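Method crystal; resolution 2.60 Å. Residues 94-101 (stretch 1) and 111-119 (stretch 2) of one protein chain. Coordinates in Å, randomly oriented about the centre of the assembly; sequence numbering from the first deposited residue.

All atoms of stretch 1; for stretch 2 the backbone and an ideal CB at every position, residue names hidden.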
ATOM      1  N   ASN A  94      11.799 -11.032   2.489  1.00 66.64           N
ATOM      2  CA  ASN A  94      12.636 -12.170   2.038  1.00 69.86           C
ATOM      3  C   ASN A  94      13.319 -11.892   0.696  1.00 69.12           C
ATOM      4  O   ASN A  94      13.541 -12.810  -0.102  1.00 71.47           O
ATOM      5  CB  ASN A  94      11.808 -13.446   1.902  1.00 71.98           C
ATOM      6  CG  ASN A  94      11.965 -14.364   3.072  1.00 77.41           C
ATOM      7  OD1 ASN A  94      11.088 -14.426   3.948  1.00 80.26           O
ATOM      8  ND2 ASN A  94      13.076 -15.116   3.094  1.00 80.87           N
ATOM      9  N   GLY A  95      13.641 -10.638   0.431  1.00 65.70           N
ATOM     10  CA  GLY A  95      14.318 -10.326  -0.805  1.00 65.34           C
ATOM     11  C   GLY A  95      13.420 -10.186  -2.036  1.00 63.79           C
ATOM     12  O   GLY A  95      13.929 -10.037  -3.150  1.00 63.76           O
ATOM     13  N   GLU A  96      12.097 -10.189  -1.852  1.00 62.30           N
ATOM     14  CA  GLU A  96      11.171 -10.068  -2.979  1.00 60.36           C
ATOM     15  C   GLU A  96      11.015  -8.611  -3.372  1.00 57.05           C
ATOM     16  O   GLU A  96      10.758  -8.276  -4.544  1.00 54.79           O
ATOM     17  CB  GLU A  96       9.820 -10.677  -2.617  1.00 60.94           C
ATOM     18  CG  GLU A  96       9.824 -12.213  -2.640  1.00 66.14           C
ATOM     19  CD  GLU A  96       9.671 -12.788  -4.056  1.00 69.73           C
ATOM     20  OE1 GLU A  96       8.703 -12.411  -4.764  1.00 68.30           O
ATOM     21  OE2 GLU A  96      10.510 -13.632  -4.452  1.00 75.44           O
ATOM     22  N   VAL A  97      11.116  -7.757  -2.363  1.00 55.84           N
ATOM     23  CA  VAL A  97      11.168  -6.331  -2.569  1.00 53.84           C
ATOM     24  C   VAL A  97      12.467  -5.901  -1.974  1.00 54.84           C
ATOM     25  O   VAL A  97      12.752  -6.220  -0.837  1.00 56.95           O
ATOM     26  CB  VAL A  97      10.023  -5.570  -1.884  1.00 52.16           C
ATOM     27  CG1 VAL A  97      10.034  -4.103  -2.332  1.00 48.61           C
ATOM     28  CG2 VAL A  97       8.706  -6.194  -2.238  1.00 51.80           C
ATOM     29  N   MET A  98      13.265  -5.198  -2.760  1.00 54.60           N
ATOM     30  CA  MET A  98      14.600  -4.857  -2.371  1.00 55.73           C
ATOM     31  C   MET A  98      14.573  -3.405  -1.987  1.00 54.11           C
ATOM     32  O   MET A  98      14.148  -2.538  -2.768  1.00 51.71           O
ATOM     33  CB  MET A  98      15.564  -5.117  -3.523  1.00 57.11           C
ATOM     34  CG  MET A  98      15.620  -6.576  -3.984  1.00 60.46           C
ATOM     35  SD  MET A  98      16.624  -6.881  -5.474  1.00 67.56           S
ATOM     36  CE  MET A  98      15.591  -6.128  -6.753  1.00 61.08           C
ATOM     37  N   GLY A  99      14.984  -3.155  -0.750  1.00 55.44           N
ATOM     38  CA  GLY A  99      15.292  -1.802  -0.268  1.00 54.76           C
ATOM     39  C   GLY A  99      16.747  -1.488  -0.518  1.00 56.20           C
ATOM     40  O   GLY A  99      17.618  -2.031   0.129  1.00 58.42           O
ATOM     41  N   ILE A 100      16.975  -0.580  -1.456  1.00 56.00           N
ATOM     42  CA  ILE A 100      18.269  -0.274  -2.040  1.00 57.81           C
ATOM     43  C   ILE A 100      18.483   1.230  -1.963  1.00 57.88           C
ATOM     44  O   ILE A 100      17.528   1.995  -2.165  1.00 57.67           O
ATOM     45  CB  ILE A 100      18.245  -0.657  -3.552  1.00 57.45           C
ATOM     46  CG1 ILE A 100      18.256  -2.179  -3.733  1.00 59.37           C
ATOM     47  CG2 ILE A 100      19.393  -0.029  -4.306  1.00 57.17           C
ATOM     48  CD1 ILE A 100      17.969  -2.629  -5.150  1.00 58.20           C
ATOM     49  N   VAL A 101      19.729   1.644  -1.738  1.00 60.00           N
ATOM     50  CA  VAL A 101      20.126   3.048  -1.643  1.00 59.72           C
ATOM     51  C   VAL A 101      20.922   3.442  -2.885  1.00 60.53           C
ATOM     52  O   VAL A 101      21.918   2.795  -3.229  1.00 62.60           O
ATOM     53  CB  VAL A 101      21.056   3.290  -0.422  1.00 62.54           C
ATOM     54  CG1 VAL A 101      21.107   4.790  -0.087  1.00 62.54           C
ATOM     55  CG2 VAL A 101      20.623   2.455   0.792  1.00 62.32           C
ATOM     56  N   UNK A 111      19.058   8.407  -1.580  1.00 56.53           N
ATOM     57  CA  UNK A 111      17.614   8.281  -1.684  1.00 54.10           C
ATOM     58  C   UNK A 111      17.255   6.828  -1.595  1.00 53.85           C
ATOM     59  O   UNK A 111      17.898   6.007  -2.227  1.00 55.13           O
ATOM     60  CB  UNK A 111      17.085   8.896  -2.981  1.00 54.10           C
ATOM     61  N   UNK A 112      16.216   6.506  -0.835  1.00 52.98           N
ATOM     62  CA  UNK A 112      15.868   5.122  -0.623  1.00 52.98           C
ATOM     63  C   UNK A 112      15.068   4.681  -1.830  1.00 52.15           C
ATOM     64  O   UNK A 112      14.143   5.371  -2.255  1.00 50.81           O
ATOM     65  CB  UNK A 112      15.091   4.922   0.680  1.00 52.98           C
ATOM     66  N   UNK A 113      15.456   3.553  -2.414  1.00 53.23           N
ATOM     67  CA  UNK A 113      14.693   2.974  -3.518  1.00 52.15           C
ATOM     68  C   UNK A 113      14.101   1.696  -3.006  1.00 52.07           C
ATOM     69  O   UNK A 113      14.683   1.054  -2.153  1.00 53.46           O
ATOM     70  CB  UNK A 113      15.554   2.733  -4.760  1.00 52.15           C
ATOM     71  N   UNK A 114      12.931   1.353  -3.538  1.00 50.77           N
ATOM     72  CA  UNK A 114      12.205   0.126  -3.220  1.00 49.75           C
ATOM     73  C   UNK A 114      11.881  -0.467  -4.569  1.00 49.14           C
ATOM     74  O   UNK A 114      11.031   0.058  -5.285  1.00 47.86           O
ATOM     75  CB  UNK A 114      10.955   0.368  -2.371  1.00 49.75           C
ATOM     76  N   UNK A 115      12.610  -1.514  -4.934  1.00 49.84           N
ATOM     77  CA  UNK A 115      12.498  -2.122  -6.253  1.00 49.77           C
ATOM     78  C   UNK A 115      12.134  -3.595  -6.142  1.00 50.60           C
ATOM     79  O   UNK A 115      12.687  -4.283  -5.269  1.00 52.49           O
ATOM     80  CB  UNK A 115      13.805  -1.958  -7.031  1.00 49.77           C
ATOM     81  N   UNK A 116      11.274  -4.097  -7.038  1.00 49.31           N
ATOM     82  CA  UNK A 116      10.935  -5.526  -7.030  1.00 50.34           C
ATOM     83  C   UNK A 116      12.011  -6.446  -7.586  1.00 52.80           C
ATOM     84  O   UNK A 116      12.784  -6.091  -8.443  1.00 53.60           O
ATOM     85  CB  UNK A 116       9.649  -5.743  -7.830  1.00 50.34           C
ATOM     86  N   UNK A 117      12.053  -7.663  -7.068  1.00 55.79           N
ATOM     87  CA  UNK A 117      12.950  -8.699  -7.569  1.00 58.41           C
ATOM     88  C   UNK A 117      12.468  -9.269  -8.896  1.00 59.19           C
ATOM     89  O   UNK A 117      13.264  -9.753  -9.701  1.00 61.53           O
ATOM     90  CB  UNK A 117      13.086  -9.822  -6.539  1.00 58.41           C
ATOM     91  N   UNK A 118      11.165  -9.197  -9.113  1.00 58.12           N
ATOM     92  CA  UNK A 118      10.514  -9.829 -10.239  1.00 59.04           C
ATOM     93  C   UNK A 118       9.858  -8.873 -11.184  1.00 57.07           C
ATOM     94  O   UNK A 118       9.476  -7.762 -10.812  1.00 55.77           O
ATOM     95  CB  UNK A 118       9.470 -10.828  -9.738  1.00 59.04           C
ATOM     96  N   UNK A 119       9.676  -9.337 -12.405  1.00 57.96           N
ATOM     97  CA  UNK A 119       9.046  -8.548 -13.434  1.00 56.87           C
ATOM     98  C   UNK A 119       7.566  -8.847 -13.515  1.00 57.55           C
ATOM     99  O   UNK A 119       7.048  -9.633 -12.747  1.00 57.94           O
ATOM    100  CB  UNK A 119       9.716  -8.800 -14.786  1.00 56.87           C
TER

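Position 111 has extended backbone angles, and its CB points away from stretch 1, with nothing of that stretch within 5.5 Å. Stretch 1 sets almost no limit here. The residue is Gln111; its NE2 donates a hydrogen bond to O of 112, 2.9 Å away.

Position 112 pairs with Val101 in an antiparallel, non-hydrogen-bonded bridge. Its CB lies on the face of Val97 and Val101, 4.8 Å from Ile100 O. Gly99 leaves room beside it. A branched aliphatic or longer apolar chain would suit. Leu112 is found; its CD1 comes 4.8 Å from Gly99 CA and 4.0 Å from Ile100 O.

Position 113 is a hydrogen-bonded pair with Ile100: its N donates to Ile100 O (2.6 Å), and its O accepts from Ile100 N (2.9 Å). The CB shares a face with Met98 and Ile100, so an apolar chain fits. Met113 meets Ile100 CB with its own CB at 4.4 Å; then its end leads away.

Position 114 lies opposite Gly99. The ideal CB is 4.6 Å from Val97 CG1, so valine, isoleucine or another apolar group would do. Val114 places CG1 3.2 Å from Val97 CG1, a tight apolar contact. Its CA also makes a CA-H...O contact with Met98 O at 3.3 Å.

Position 115 forms the second hydrogen-bonded pair: its N donates to Met98 O (2.8 Å), and its O accepts from Met98 N (2.7 Å). The CB is on the face of Met98 and Ile100, 4.6 Å from Ile100 CD1. Apolar or medium polar chains are possible. The residue is Asn115, packed beside these two side chains.

Position 116 pairs with Val97 and shares its face. Its ideal CB is 4.3 Å from Glu96 O, and beta-branched residues suit the extended backbone. It is Thr116, whose OG1 donates to O of 118 at 2.8 Å.

At position 117 the backbone leaves extended angles (-75/-27), yet N still donates to Glu96 O (2.9 Å). The CB points toward stretch 1, 3.5 Å from Gly95 O, with the Glu96 carboxylate nearby. A long or basic chain is plausible. Lys117 has its CD 3.4 Å from Gly95 O and 4.2 Å from Glu96 OE2.

At 118 the CA-to-CB bond points sideways, and the ideal CB is 5.3 Å from Glu96 OE1. A polar chain could reach it. Asn118 brings ND2 to 3.6 Å from Glu96 OE1.

Position 119 is out of reach, without preference. It is Thr119.

Stretch 2 (111-119) QLMVNTKNT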
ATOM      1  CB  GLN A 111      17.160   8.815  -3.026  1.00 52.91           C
ATOM      2  CG  GLN A 111      15.806   8.358  -3.457  1.00 51.56           C
ATOM      3  CD  GLN A 111      14.699   9.032  -2.715  1.00 51.09           C
ATOM      4  OE1 GLN A 111      14.484  10.240  -2.876  1.00 52.38           O
ATOM      5  NE2 GLN A 111      13.930   8.248  -1.942  1.00 51.28           N
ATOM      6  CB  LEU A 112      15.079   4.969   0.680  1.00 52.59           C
ATOM      7  CG  LEU A 112      14.597   3.583   1.126  1.00 52.43           C
ATOM      8  CD1 LEU A 112      15.753   2.665   1.380  1.00 52.78           C
ATOM      9  CD2 LEU A 112      13.713   3.696   2.374  1.00 50.07           C
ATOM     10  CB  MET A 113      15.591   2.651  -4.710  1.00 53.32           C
ATOM     11  CG  MET A 113      16.438   3.810  -5.186  1.00 53.61           C
ATOM     12  SD  MET A 113      15.438   5.120  -5.880  1.00 51.63           S
ATOM     13  CE  MET A 113      14.776   4.380  -7.369  1.00 50.88           C
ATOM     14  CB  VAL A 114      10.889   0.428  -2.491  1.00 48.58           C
ATOM     15  CG1 VAL A 114      10.158  -0.861  -2.166  1.00 48.00           C
ATOM     16  CG2 VAL A 114      11.178   1.225  -1.241  1.00 48.73           C
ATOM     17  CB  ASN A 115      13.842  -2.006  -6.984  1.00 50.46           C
ATOM     18  CG  ASN A 115      14.319  -0.552  -7.146  1.00 49.72           C
ATOM     19  OD1 ASN A 115      13.586   0.400  -6.843  1.00 50.76           O
ATOM     20  ND2 ASN A 115      15.549  -0.383  -7.629  1.00 45.74           N
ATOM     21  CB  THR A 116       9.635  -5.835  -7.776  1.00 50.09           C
ATOM     22  OG1 THR A 116       9.741  -5.473  -9.157  1.00 50.03           O
ATOM     23  CG2 THR A 116       8.460  -5.110  -7.122  1.00 47.87           C
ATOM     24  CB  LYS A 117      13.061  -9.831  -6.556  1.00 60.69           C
ATOM     25  CG  LYS A 117      14.166 -10.832  -6.862  1.00 64.00           C
ATOM     26  CD  LYS A 117      14.074 -12.030  -5.927  1.00 68.34           C
ATOM     27  CE  LYS A 117      14.861 -13.214  -6.461  1.00 72.58           C
ATOM     28  NZ  LYS A 117      15.473 -13.985  -5.345  1.00 77.31           N
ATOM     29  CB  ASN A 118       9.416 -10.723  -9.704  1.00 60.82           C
ATOM     30  CG  ASN A 118       9.890 -12.077  -9.435  1.00 63.37           C
ATOM     31  OD1 ASN A 118      10.645 -12.628 -10.217  1.00 64.37           O
ATOM     32  ND2 ASN A 118       9.453 -12.646  -8.323  1.00 67.36           N
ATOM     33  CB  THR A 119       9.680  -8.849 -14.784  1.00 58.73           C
ATOM     34  OG1 THR A 119       9.266 -10.147 -15.216  1.00 59.97           O
ATOM     35  CG2 THR A 119      11.202  -8.795 -14.696  1.00 58.49           C
TER
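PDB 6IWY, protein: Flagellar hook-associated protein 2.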